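Local coordinates for protein beta-hexosaminidase (Neisseria gonorrhoeae, PDB 6JTJ) that probably acts in peptidoglycan recycling, hydrolysing terminal beta-1,4-linked N-acetylglucosamine from peptide-linked peptidoglycan fragments as a family 3 glycoside hydrolase, at residues K61-L64 with A68-G71; Q80-L85 with S155-D160; R148-E153 with S162-L167; V322-R327 with D332-G337. One frame throughout, in Å; residues are numbered along the deposited sequence.

Contact 1. Residues K61-L64 with A68-G71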
loop_
_atom_site.group_PDB
_atom_site.type_symbol
_atom_site.label_atom_id
_atom_site.label_comp_id
_atom_site.label_asym_id
_atom_site.label_seq_id
_atom_site.Cartn_x
_atom_site.Cartn_y
_atom_site.Cartn_z
ATOM N N LYS C 61 24.940 -15.995 -10.904
ATOM C CA LYS C 61 25.113 -16.614 -12.225
ATOM C C LYS C 61 24.745 -18.089 -12.195
ATOM O O LYS C 61 24.024 -18.575 -13.064
ATOM C CB LYS C 61 26.543 -16.446 -12.729
ATOM C CG LYS C 61 26.876 -15.020 -13.113
ATOM C CD LYS C 61 28.307 -14.876 -13.592
ATOM C CE LYS C 61 28.616 -13.420 -13.896
ATOM N NZ LYS C 61 30.020 -13.215 -14.330
ATOM N N GLN C 62 25.228 -18.794 -11.183
ATOM C CA GLN C 62 24.930 -20.210 -11.061
ATOM C C GLN C 62 23.454 -20.416 -10.806
ATOM O O GLN C 62 22.841 -21.292 -11.404
ATOM C CB GLN C 62 25.772 -20.861 -9.958
ATOM C CG GLN C 62 27.216 -21.065 -10.373
ATOM C CD GLN C 62 28.153 -21.211 -9.194
ATOM O OE1 GLN C 62 28.987 -20.332 -8.885
ATOM N NE2 GLN C 62 28.019 -22.337 -8.522
ATOM N N ARG C 63 22.880 -19.604 -9.925
ATOM C CA ARG C 63 21.447 -19.685 -9.661
ATOM C C ARG C 63 20.625 -19.483 -10.933
ATOM O O ARG C 63 19.713 -20.252 -11.189
ATOM C CB ARG C 63 21.038 -18.671 -8.590
ATOM C CG ARG C 63 19.563 -18.718 -8.248
ATOM C CD ARG C 63 19.292 -18.240 -6.834
ATOM N NE ARG C 63 20.113 -17.084 -6.535
ATOM C CZ ARG C 63 21.025 -17.004 -5.577
ATOM N NH1 ARG C 63 21.274 -18.007 -4.740
ATOM N NH2 ARG C 63 21.693 -15.876 -5.451
ATOM N N LEU C 64 20.974 -18.485 -11.745
ATOM C CA LEU C 64 20.164 -18.163 -12.921
ATOM C C LEU C 64 20.310 -19.184 -14.045
ATOM O O LEU C 64 19.571 -19.127 -15.032
ATOM C CB LEU C 64 20.474 -16.756 -13.448
ATOM C CG LEU C 64 20.323 -15.532 -12.528
ATOM C CD1 LEU C 64 20.002 -14.282 -13.335
ATOM C CD2 LEU C 64 19.328 -15.709 -11.390
ATOM N N ALA C 68 14.924 -24.337 -13.450
ATOM C CA ALA C 68 13.707 -23.857 -12.810
ATOM C C ALA C 68 13.422 -22.373 -13.103
ATOM O O ALA C 68 12.275 -21.937 -13.067
ATOM C CB ALA C 68 13.767 -24.093 -11.308
ATOM N N ILE C 69 14.464 -21.626 -13.432
ATOM C CA ILE C 69 14.344 -20.199 -13.631
ATOM C C ILE C 69 14.100 -19.846 -15.093
ATOM O O ILE C 69 14.730 -20.418 -15.993
ATOM C CB ILE C 69 15.576 -19.502 -13.054
ATOM C CG1 ILE C 69 15.564 -19.734 -11.545
ATOM C CG2 ILE C 69 15.569 -18.017 -13.398
ATOM C CD1 ILE C 69 16.670 -19.040 -10.798
ATOM N N GLY C 70 13.136 -18.949 -15.322
ATOM C CA GLY C 70 12.814 -18.456 -16.671
ATOM C C GLY C 70 12.903 -16.959 -16.865
ATOM O O GLY C 70 12.907 -16.485 -17.998
ATOM N N GLY C 71 12.992 -16.201 -15.772
ATOM C CA GLY C 71 13.084 -14.746 -15.865
ATOM C C GLY C 71 13.515 -14.085 -14.570
ATOM O O GLY C 71 13.689 -14.737 -13.552
#
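In the beta-alpha-beta unit that runs from strand 47-49 through helix 58-64 to strand 69-74, Ile-69 at the start of the second strand reaches back to Arg-63 and Leu-64 of helix 58-64. This is a crossover between two parallel, adjacent strands of the sheet in the family 3 hydrolase domain, and only three residues separate the two segments here. Nearly all of the contact is made by one methyl group, Ile-69 CD1. It lies 3.3 Å from Arg-63 O, a carbonyl on the helix, and 3.9 Å from Arg-63 CG, where the two side chains meet at a slant. The longer branch of Ile-69 is almost fully extended, with CD1 anti to CA (chi2 -176°), and that carries the methyl out from the strand to the helix backbone. Leu-64 comes in beside it: Leu-64 CA is 4.2 Å from Ile-69 CD1.

Of the Arg-63 side chain, CG is the part that meets Ile-69. The chain then bends at chi3 (41°), and its charged end is taken up elsewhere, as NH1 forms a salt bridge with Asp-332 on helix 328-335. That same helix packs here too, with Val-331 touching both Arg-63 and Ile-69. On the strand side, Ile-69 is held by backbone bonding to Gly-45, and Gly-70 bonds to both Val-47 and Ile-101, so the strand has a partner along each edge. The apolar contact is completed by the branch end of Leu-64, whose CD2 lies 4.3 Å from Ile-69 CD1.

Contact 2. Residues Q80-L85 with S155-D160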
loop_
_atom_site.group_PDB
_atom_site.type_symbol
_atom_site.label_atom_id
_atom_site.label_comp_id
_atom_site.label_asym_id
_atom_site.label_seq_id
_atom_site.Cartn_x
_atom_site.Cartn_y
_atom_site.Cartn_z
ATOM N N GLN C 80 21.756 1.813 -10.824
ATOM C CA GLN C 80 22.736 2.859 -10.542
ATOM C C GLN C 80 22.586 3.948 -11.598
ATOM O O GLN C 80 22.354 5.112 -11.293
ATOM C CB GLN C 80 24.126 2.240 -10.612
ATOM C CG GLN C 80 25.103 2.725 -9.574
ATOM C CD GLN C 80 26.350 1.864 -9.531
ATOM O OE1 GLN C 80 26.731 1.231 -10.526
ATOM N NE2 GLN C 80 27.007 1.848 -8.378
ATOM N N ASN C 81 22.685 3.542 -12.852
ATOM C CA ASN C 81 22.490 4.436 -13.971
ATOM C C ASN C 81 22.274 3.585 -15.207
ATOM O O ASN C 81 22.416 2.358 -15.153
ATOM C CB ASN C 81 23.722 5.333 -14.147
ATOM C CG ASN C 81 25.020 4.537 -14.206
ATOM O OD1 ASN C 81 25.225 3.717 -15.103
ATOM N ND2 ASN C 81 25.899 4.781 -13.255
ATOM N N ILE C 82 21.974 4.240 -16.317
ATOM C CA ILE C 82 21.623 3.547 -17.550
ATOM C C ILE C 82 22.716 2.604 -18.071
ATOM O O ILE C 82 22.420 1.503 -18.529
ATOM C CB ILE C 82 21.246 4.563 -18.638
ATOM C CG1 ILE C 82 20.003 5.359 -18.168
ATOM C CG2 ILE C 82 21.085 3.871 -19.985
ATOM C CD1 ILE C 82 18.822 5.410 -19.119
ATOM N N GLU C 83 23.973 3.030 -18.003
ATOM C CA GLU C 83 25.059 2.219 -18.531
ATOM C C GLU C 83 25.284 0.975 -17.669
ATOM O O GLU C 83 25.455 -0.131 -18.189
ATOM C CB GLU C 83 26.337 3.064 -18.721
ATOM C CG GLU C 83 26.233 4.067 -19.883
ATOM C CD GLU C 83 25.756 3.441 -21.200
ATOM O OE1 GLU C 83 26.368 2.443 -21.658
ATOM O OE2 GLU C 83 24.762 3.939 -21.786
ATOM N N GLN C 84 25.236 1.135 -16.352
ATOM C CA GLN C 84 25.300 -0.028 -15.469
ATOM C C GLN C 84 24.132 -1.004 -15.738
ATOM O O GLN C 84 24.333 -2.226 -15.804
ATOM C CB GLN C 84 25.363 0.419 -14.001
ATOM C CG GLN C 84 24.988 -0.644 -12.975
ATOM C CD GLN C 84 23.486 -0.723 -12.742
ATOM O OE1 GLN C 84 22.780 0.288 -12.832
ATOM N NE2 GLN C 84 22.985 -1.928 -12.471
ATOM N N LEU C 85 22.926 -0.463 -15.920
ATOM C CA LEU C 85 21.739 -1.298 -16.162
ATOM C C LEU C 85 21.900 -2.132 -17.432
ATOM O O LEU C 85 21.584 -3.320 -17.452
ATOM C CB LEU C 85 20.466 -0.438 -16.239
ATOM C CG LEU C 85 19.126 -1.167 -16.462
ATOM C CD1 LEU C 85 18.871 -2.165 -15.346
ATOM C CD2 LEU C 85 17.965 -0.186 -16.569
ATOM N N SER C 155 13.278 -0.436 -23.012
ATOM C CA SER C 155 13.753 -1.319 -24.069
ATOM C C SER C 155 15.221 -1.045 -24.422
ATOM O O SER C 155 15.983 -1.965 -24.677
ATOM C CB SER C 155 12.879 -1.178 -25.311
ATOM O OG SER C 155 11.555 -1.583 -25.055
ATOM N N ALA C 156 15.611 0.229 -24.371
ATOM C CA ALA C 156 17.002 0.627 -24.604
ATOM C C ALA C 156 17.963 0.025 -23.612
ATOM O O ALA C 156 19.162 -0.027 -23.894
ATOM C CB ALA C 156 17.129 2.133 -24.563
ATOM N N CYS C 157 17.461 -0.373 -22.445
ATOM C CA CYS C 157 18.322 -0.880 -21.418
ATOM C C CYS C 157 18.289 -2.384 -21.343
ATOM O O CYS C 157 18.906 -2.958 -20.466
ATOM C CB CYS C 157 17.937 -0.271 -20.086
ATOM S SG CYS C 157 18.122 1.535 -20.051
ATOM N N GLY C 158 17.578 -3.033 -22.260
ATOM C CA GLY C 158 17.530 -4.497 -22.314
ATOM C C GLY C 158 16.414 -5.136 -21.505
ATOM O O GLY C 158 16.463 -6.333 -21.236
ATOM N N ILE C 159 15.416 -4.342 -21.123
ATOM C CA ILE C 159 14.277 -4.818 -20.347
ATOM C C ILE C 159 13.247 -5.345 -21.332
ATOM O O ILE C 159 13.067 -4.772 -22.392
ATOM C CB ILE C 159 13.631 -3.676 -19.541
ATOM C CG1 ILE C 159 14.666 -2.954 -18.649
ATOM C CG2 ILE C 159 12.455 -4.184 -18.736
ATOM C CD1 ILE C 159 15.268 -3.781 -17.550
ATOM N N ASP C 160 12.560 -6.427 -20.994
ATOM C CA ASP C 160 11.540 -6.964 -21.911
ATOM C C ASP C 160 10.155 -6.353 -21.723
ATOM O O ASP C 160 9.455 -6.085 -22.693
ATOM C CB ASP C 160 11.444 -8.474 -21.767
ATOM C CG ASP C 160 12.674 -9.173 -22.286
ATOM O OD1 ASP C 160 12.882 -9.159 -23.517
ATOM O OD2 ASP C 160 13.416 -9.745 -21.470
#
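Gln-84 OE1, one residue before the Leu-85 that packs on Cys-157, accepts two backbone N-H groups. Gln-80 N lies 2.7 Å from Gln-84 OE1, above the amide carbonyl plane, whereas Asn-81 N approaches Gln-84 OE1 within that plane at a longer 3.3 Å. In return, Asn-81 OD1 takes the hydrogen of Gln-84 N in a nearly straight bond (2.9 Å, 172°). Asn-81 and Gln-84 thus form a capping box at the N-terminus of helix 82-94, and the amide of Gln-84 is fixed in place.

The helix begun this way offers Ile-82 and Leu-85, one turn apart, to the loop that follows helix 136-155. That helix ends in a Schellman motif, with Gly-158 at positive phi, just after Cys-157. Cys-157 O is also held, by Thr-89 OG1 further along helix 82-94.

The contact itself is apolar. Leu-85 CD2 presses against Cys-157 CB at 3.5 Å. With chi1 at -62° the thiol stands beside its own backbone N and projects between the two helix residues: Leu-85 CD2 is 3.9 Å from Cys-157 SG, and Ile-82 meets the same sulfur with two methyls, CG2 at 3.8 Å and CD1 at 4.0 Å.

Contact 3. Residues R148-E153 with S162-L167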
loop_
_atom_site.group_PDB
_atom_site.type_symbol
_atom_site.label_atom_id
_atom_site.label_comp_id
_atom_site.label_asym_id
_atom_site.label_seq_id
_atom_site.Cartn_x
_atom_site.Cartn_y
_atom_site.Cartn_z
ATOM N N ARG C 148 4.510 4.726 -24.954
ATOM C CA ARG C 148 5.661 4.736 -25.846
ATOM C C ARG C 148 6.954 5.125 -25.141
ATOM O O ARG C 148 7.990 4.478 -25.299
ATOM C CB ARG C 148 5.391 5.684 -27.018
ATOM C CG ARG C 148 6.455 5.602 -28.110
ATOM C CD ARG C 148 6.294 6.652 -29.194
ATOM N NE ARG C 148 7.469 6.614 -30.086
ATOM C CZ ARG C 148 7.836 7.578 -30.931
ATOM N NH1 ARG C 148 7.116 8.695 -31.018
ATOM N NH2 ARG C 148 8.936 7.428 -31.683
ATOM N N VAL C 149 6.905 6.211 -24.380
ATOM C CA VAL C 149 8.093 6.669 -23.676
ATOM C C VAL C 149 8.512 5.661 -22.636
ATOM O O VAL C 149 9.682 5.298 -22.531
ATOM C CB VAL C 149 7.828 8.033 -23.021
ATOM C CG1 VAL C 149 8.960 8.428 -22.085
ATOM C CG2 VAL C 149 7.648 9.094 -24.103
ATOM N N LEU C 150 7.543 5.214 -21.846
ATOM C CA LEU C 150 7.799 4.255 -20.784
ATOM C C LEU C 150 8.553 3.044 -21.328
ATOM O O LEU C 150 9.613 2.674 -20.829
ATOM C CB LEU C 150 6.446 3.842 -20.187
ATOM C CG LEU C 150 6.352 2.914 -18.986
ATOM C CD1 LEU C 150 4.938 3.040 -18.437
ATOM C CD2 LEU C 150 6.648 1.461 -19.341
ATOM N N ALA C 151 7.975 2.435 -22.352
ATOM C CA ALA C 151 8.502 1.195 -22.903
ATOM C C ALA C 151 9.835 1.408 -23.625
ATOM O O ALA C 151 10.780 0.650 -23.410
ATOM C CB ALA C 151 7.480 0.560 -23.850
ATOM N N THR C 152 9.917 2.447 -24.450
ATOM C CA THR C 152 11.112 2.661 -25.267
ATOM C C THR C 152 12.356 2.860 -24.403
ATOM O O THR C 152 13.392 2.270 -24.664
ATOM C CB THR C 152 10.948 3.843 -26.234
ATOM O OG1 THR C 152 9.791 3.649 -27.059
ATOM C CG2 THR C 152 12.180 3.958 -27.135
ATOM N N GLU C 153 12.250 3.667 -23.356
ATOM C CA GLU C 153 13.403 3.936 -22.525
ATOM C C GLU C 153 13.861 2.669 -21.834
ATOM O O GLU C 153 15.065 2.475 -21.618
ATOM C CB GLU C 153 13.095 5.049 -21.513
ATOM C CG GLU C 153 12.871 6.394 -22.178
ATOM C CD GLU C 153 12.628 7.543 -21.207
ATOM O OE1 GLU C 153 12.558 7.336 -19.989
ATOM O OE2 GLU C 153 12.482 8.683 -21.674
ATOM N N SER C 162 7.404 -4.087 -18.814
ATOM C CA SER C 162 6.971 -3.444 -17.568
ATOM C C SER C 162 5.646 -4.040 -17.101
ATOM O O SER C 162 4.764 -4.325 -17.913
ATOM C CB SER C 162 6.794 -1.946 -17.760
ATOM O OG SER C 162 6.298 -1.346 -16.573
ATOM N N PHE C 163 5.522 -4.259 -15.795
ATOM C CA PHE C 163 4.289 -4.778 -15.220
ATOM C C PHE C 163 3.258 -3.645 -15.113
ATOM O O PHE C 163 3.071 -3.057 -14.067
ATOM C CB PHE C 163 4.546 -5.456 -13.851
ATOM C CG PHE C 163 5.342 -6.748 -13.933
ATOM C CD1 PHE C 163 5.008 -7.726 -14.857
ATOM C CD2 PHE C 163 6.413 -7.004 -13.084
ATOM C CE1 PHE C 163 5.717 -8.924 -14.923
ATOM C CE2 PHE C 163 7.117 -8.209 -13.148
ATOM C CZ PHE C 163 6.764 -9.169 -14.065
ATOM N N THR C 164 2.599 -3.373 -16.232
ATOM C CA THR C 164 1.644 -2.302 -16.354
ATOM C C THR C 164 0.769 -2.659 -17.556
ATOM O O THR C 164 1.234 -3.341 -18.489
ATOM C CB THR C 164 2.385 -0.958 -16.499
ATOM O OG1 THR C 164 1.503 0.140 -16.242
ATOM C CG2 THR C 164 3.020 -0.812 -17.884
ATOM N N PRO C 165 -0.498 -2.219 -17.562
ATOM C CA PRO C 165 -1.152 -1.292 -16.663
ATOM C C PRO C 165 -1.998 -1.875 -15.542
ATOM O O PRO C 165 -2.532 -2.987 -15.648
ATOM C CB PRO C 165 -2.092 -0.564 -17.587
ATOM C CG PRO C 165 -2.560 -1.636 -18.522
ATOM C CD PRO C 165 -1.340 -2.492 -18.747
ATOM N N VAL C 166 -2.176 -1.049 -14.516
ATOM C CA VAL C 166 -3.206 -1.237 -13.517
ATOM C C VAL C 166 -4.588 -1.038 -14.149
ATOM O O VAL C 166 -4.847 -0.003 -14.756
ATOM C CB VAL C 166 -3.006 -0.245 -12.358
ATOM C CG1 VAL C 166 -4.185 -0.276 -11.394
ATOM C CG2 VAL C 166 -1.721 -0.581 -11.619
ATOM N N LEU C 167 -5.446 -2.037 -14.002
ATOM C CA LEU C 167 -6.804 -2.036 -14.518
ATOM C C LEU C 167 -7.831 -1.968 -13.398
ATOM O O LEU C 167 -9.040 -1.996 -13.628
ATOM C CB LEU C 167 -7.035 -3.310 -15.323
ATOM C CG LEU C 167 -6.123 -3.528 -16.521
ATOM C CD1 LEU C 167 -6.461 -4.835 -17.239
ATOM C CD2 LEU C 167 -6.225 -2.377 -17.499
#
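Leu-150 and Ser-162 both stretch away from their own backbone nitrogens, Leu-150 with CG anti to N (chi1 -176°) and Ser-162 with OG anti to N (chi1 176°), and the two side chains meet between helix 136-155 and the end of strand 161-162. Leu-150 CD2 rests 3.8 Å from Ser-162 CB and 4.0 Å from Ser-162 OG. The hydroxyl is not left to the leucine, for it donates to His-106 O on the neighbouring strand 101-108. The other methyl of Leu-150 spans to the next residue facing the helix, with CD1 4.3 Å from Thr-164 CG2. Phe-163 between them is the centre of an inverse gamma turn, and the peptide bond from Thr-164 to Pro-165 is cis.

Within the helix, Arg-148 O accepts both Thr-152 N and Thr-152 OG1, the latter at 2.7 Å, from opposite faces of its carbonyl plane.

The loop leads toward the active site. Phe-163 O accepts Lys-210 NZ, a predicted substrate-binding group, and the side chain of Thr-164 is about 8 Å from a bound N-acetylglucosamine. Around the contact, Leu-200 of helix 186-202 and Leu-121 of a loop touch Leu-150, helix 369-382 packs on Val-149, and strand 101-108 pairs with strand 161-162.

Contact 4. Residues V322-R327 with D332-G337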
loop_
_atom_site.group_PDB
_atom_site.type_symbol
_atom_site.label_atom_id
_atom_site.label_comp_id
_atom_site.label_asym_id
_atom_site.label_seq_id
_atom_site.Cartn_x
_atom_site.Cartn_y
_atom_site.Cartn_z
ATOM N N VAL C 322 5.902 -18.425 -11.075
ATOM C CA VAL C 322 5.878 -17.962 -9.703
ATOM C C VAL C 322 6.979 -16.944 -9.472
ATOM O O VAL C 322 8.095 -17.098 -9.952
ATOM C CB VAL C 322 5.974 -19.111 -8.664
ATOM C CG1 VAL C 322 4.760 -20.022 -8.751
ATOM C CG2 VAL C 322 7.247 -19.928 -8.819
ATOM N N LEU C 323 6.634 -15.906 -8.733
ATOM C CA LEU C 323 7.557 -14.848 -8.389
ATOM C C LEU C 323 8.105 -15.089 -6.997
ATOM O O LEU C 323 7.337 -15.328 -6.074
ATOM C CB LEU C 323 6.853 -13.496 -8.382
ATOM C CG LEU C 323 6.999 -12.653 -9.633
ATOM C CD1 LEU C 323 6.340 -13.372 -10.801
ATOM C CD2 LEU C 323 6.392 -11.265 -9.421
ATOM N N VAL C 324 9.425 -15.027 -6.856
ATOM C CA VAL C 324 10.083 -15.194 -5.564
ATOM C C VAL C 324 11.108 -14.097 -5.435
ATOM O O VAL C 324 12.190 -14.204 -5.983
ATOM C CB VAL C 324 10.757 -16.574 -5.444
ATOM C CG1 VAL C 324 11.240 -16.816 -4.019
ATOM C CG2 VAL C 324 9.793 -17.684 -5.849
ATOM N N CYS C 325 10.737 -13.030 -4.735
ATOM C CA CYS C 325 11.520 -11.822 -4.677
ATOM C C CYS C 325 12.191 -11.607 -3.329
ATOM O O CYS C 325 11.662 -11.963 -2.291
ATOM C CB CYS C 325 10.621 -10.624 -4.979
ATOM S SG CYS C 325 9.697 -10.802 -6.527
ATOM N N ASN C 326 13.359 -10.987 -3.371
ATOM C CA ASN C 326 14.135 -10.603 -2.178
ATOM C C ASN C 326 14.592 -11.772 -1.312
ATOM O O ASN C 326 14.935 -11.560 -0.162
ATOM C CB ASN C 326 13.340 -9.616 -1.297
ATOM C CG ASN C 326 12.625 -8.552 -2.103
ATOM O OD1 ASN C 326 13.249 -7.836 -2.875
ATOM N ND2 ASN C 326 11.303 -8.446 -1.933
ATOM N N ARG C 327 14.561 -12.996 -1.838
ATOM C CA ARG C 327 14.834 -14.178 -1.030
ATOM C C ARG C 327 15.545 -15.242 -1.852
ATOM O O ARG C 327 14.981 -16.296 -2.154
ATOM C CB ARG C 327 13.540 -14.736 -0.435
ATOM C CG ARG C 327 12.878 -13.835 0.601
ATOM C CD ARG C 327 13.742 -13.620 1.842
ATOM N NE ARG C 327 13.984 -14.883 2.535
ATOM C CZ ARG C 327 13.146 -15.451 3.404
ATOM N NH1 ARG C 327 12.001 -14.863 3.737
ATOM N NH2 ARG C 327 13.467 -16.616 3.958
ATOM N N ASP C 332 16.836 -20.841 -3.841
ATOM C CA ASP C 332 17.749 -21.988 -3.750
ATOM C C ASP C 332 17.064 -23.210 -3.210
ATOM O O ASP C 332 17.201 -24.311 -3.765
ATOM C CB ASP C 332 18.965 -21.644 -2.909
ATOM C CG ASP C 332 19.922 -20.757 -3.645
ATOM O OD1 ASP C 332 19.854 -20.727 -4.899
ATOM O OD2 ASP C 332 20.735 -20.073 -2.992
ATOM N N GLU C 333 16.278 -23.009 -2.163
ATOM C CA GLU C 333 15.486 -24.084 -1.596
ATOM C C GLU C 333 14.488 -24.643 -2.616
ATOM O O GLU C 333 14.358 -25.849 -2.771
ATOM C CB GLU C 333 14.754 -23.576 -0.353
ATOM C CG GLU C 333 14.044 -24.660 0.436
ATOM C CD GLU C 333 13.308 -24.121 1.646
ATOM O OE1 GLU C 333 13.751 -23.095 2.220
ATOM O OE2 GLU C 333 12.295 -24.743 2.035
ATOM N N LEU C 334 13.768 -23.757 -3.295
ATOM C CA LEU C 334 12.746 -24.188 -4.245
ATOM C C LEU C 334 13.345 -24.975 -5.406
ATOM O O LEU C 334 12.811 -26.013 -5.787
ATOM C CB LEU C 334 11.973 -22.977 -4.783
ATOM C CG LEU C 334 10.946 -23.235 -5.884
ATOM C CD1 LEU C 334 9.842 -24.170 -5.412
ATOM C CD2 LEU C 334 10.371 -21.911 -6.363
ATOM N N ARG C 335 14.439 -24.470 -5.969
ATOM C CA ARG C 335 15.006 -25.078 -7.178
ATOM C C ARG C 335 15.686 -26.430 -6.940
ATOM O O ARG C 335 15.795 -27.237 -7.856
ATOM C CB ARG C 335 15.970 -24.121 -7.867
ATOM C CG ARG C 335 17.278 -23.891 -7.153
ATOM C CD ARG C 335 17.917 -22.628 -7.680
ATOM N NE ARG C 335 19.182 -22.316 -7.029
ATOM C CZ ARG C 335 20.372 -22.764 -7.412
ATOM N NH1 ARG C 335 20.498 -23.567 -8.459
ATOM N NH2 ARG C 335 21.452 -22.399 -6.735
ATOM N N ASP C 336 16.123 -26.678 -5.708
ATOM C CA ASP C 336 16.804 -27.922 -5.369
ATOM C C ASP C 336 15.861 -29.117 -5.427
ATOM O O ASP C 336 14.966 -29.254 -4.586
ATOM C CB ASP C 336 17.419 -27.816 -3.973
ATOM C CG ASP C 336 18.144 -29.071 -3.573
ATOM O OD1 ASP C 336 19.062 -29.481 -4.307
ATOM O OD2 ASP C 336 17.788 -29.658 -2.535
ATOM N N GLY C 337 16.067 -29.982 -6.414
ATOM C CA GLY C 337 15.199 -31.139 -6.622
ATOM C C GLY C 337 13.842 -30.776 -7.183
ATOM O O GLY C 337 12.882 -31.529 -7.038
#
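Val-322, on strand 321-323, turns its side chain to helix 328-335, where its CG2 lies 4.4 Å from Leu-334 CD2. It also packs on Phe-315 of helix 307-317, and its side chain is about 8 Å from that of Asp-294, the predicted nucleophile on the adjacent strand. Leu-323 faces the other way, against Phe-292 and Met-48, while its N bonds to Ser-293 OG. Val-324 brings the chain back to the helix: its CG2 is 4.3 Å from the same methyl, Leu-334 CD2. Two valines spaced by one residue thus converge on a single leucine branch: chi1 of 175° sets CG of Leu-334 anti to its backbone N, and chi2 of 61° then places CD2 against the two valines.

Strand 321-323 and helix 328-335 form a beta-alpha step of the TIM-barrel-like fold of family 3 glycoside hydrolases. The strand runs parallel to strands 47-49 and 290-295, and helix 328-335 folds back over it, with Val-47 also touching Leu-334.

Beyond the strand, Cys-325 N is bonded to Asp-295 OD1. Asn-326 takes a positive phi; its N bonds to Asp-50 OD2, and Asn-326 packs on Val-225 of the second subunit. Arg-327 occupies the N-cap position of the helix and forms a salt bridge through NH2 with Asp-329.

Further along the same helix, Arg-335 grips Asp-332 side-on. Arg-335 NE lies 2.7 Å and Arg-335 NH2 3.0 Å from Asp-332 OD1, which sits in the guanidinium plane; NE meets this oxygen on its anti side, and NH2 comes from above the carboxylate plane.

Along the chain, contact 1 closes before contact 2 opens; contacts 2 and 3 interleave; contact 4 comes last. Contacts 1 and 4 are nevertheless close in space, their centres 10 Å apart: helix 58-64 and helix 328-335 touch, and strands 69-74 and 321-323 both pair with strand 47-49. Contacts 2 and 3 have centres 15 Å apart; contact 2 uses the connection from helix 136-155 to strand 161-162, and contact 3 joins the chain before it to the chain after it. Contacts 3 and 4 are 27 Å apart by centres. All four lie in one family 3 domain; contact 3 comes nearest a bound sugar, while contact 1 lies away from the annotated sites.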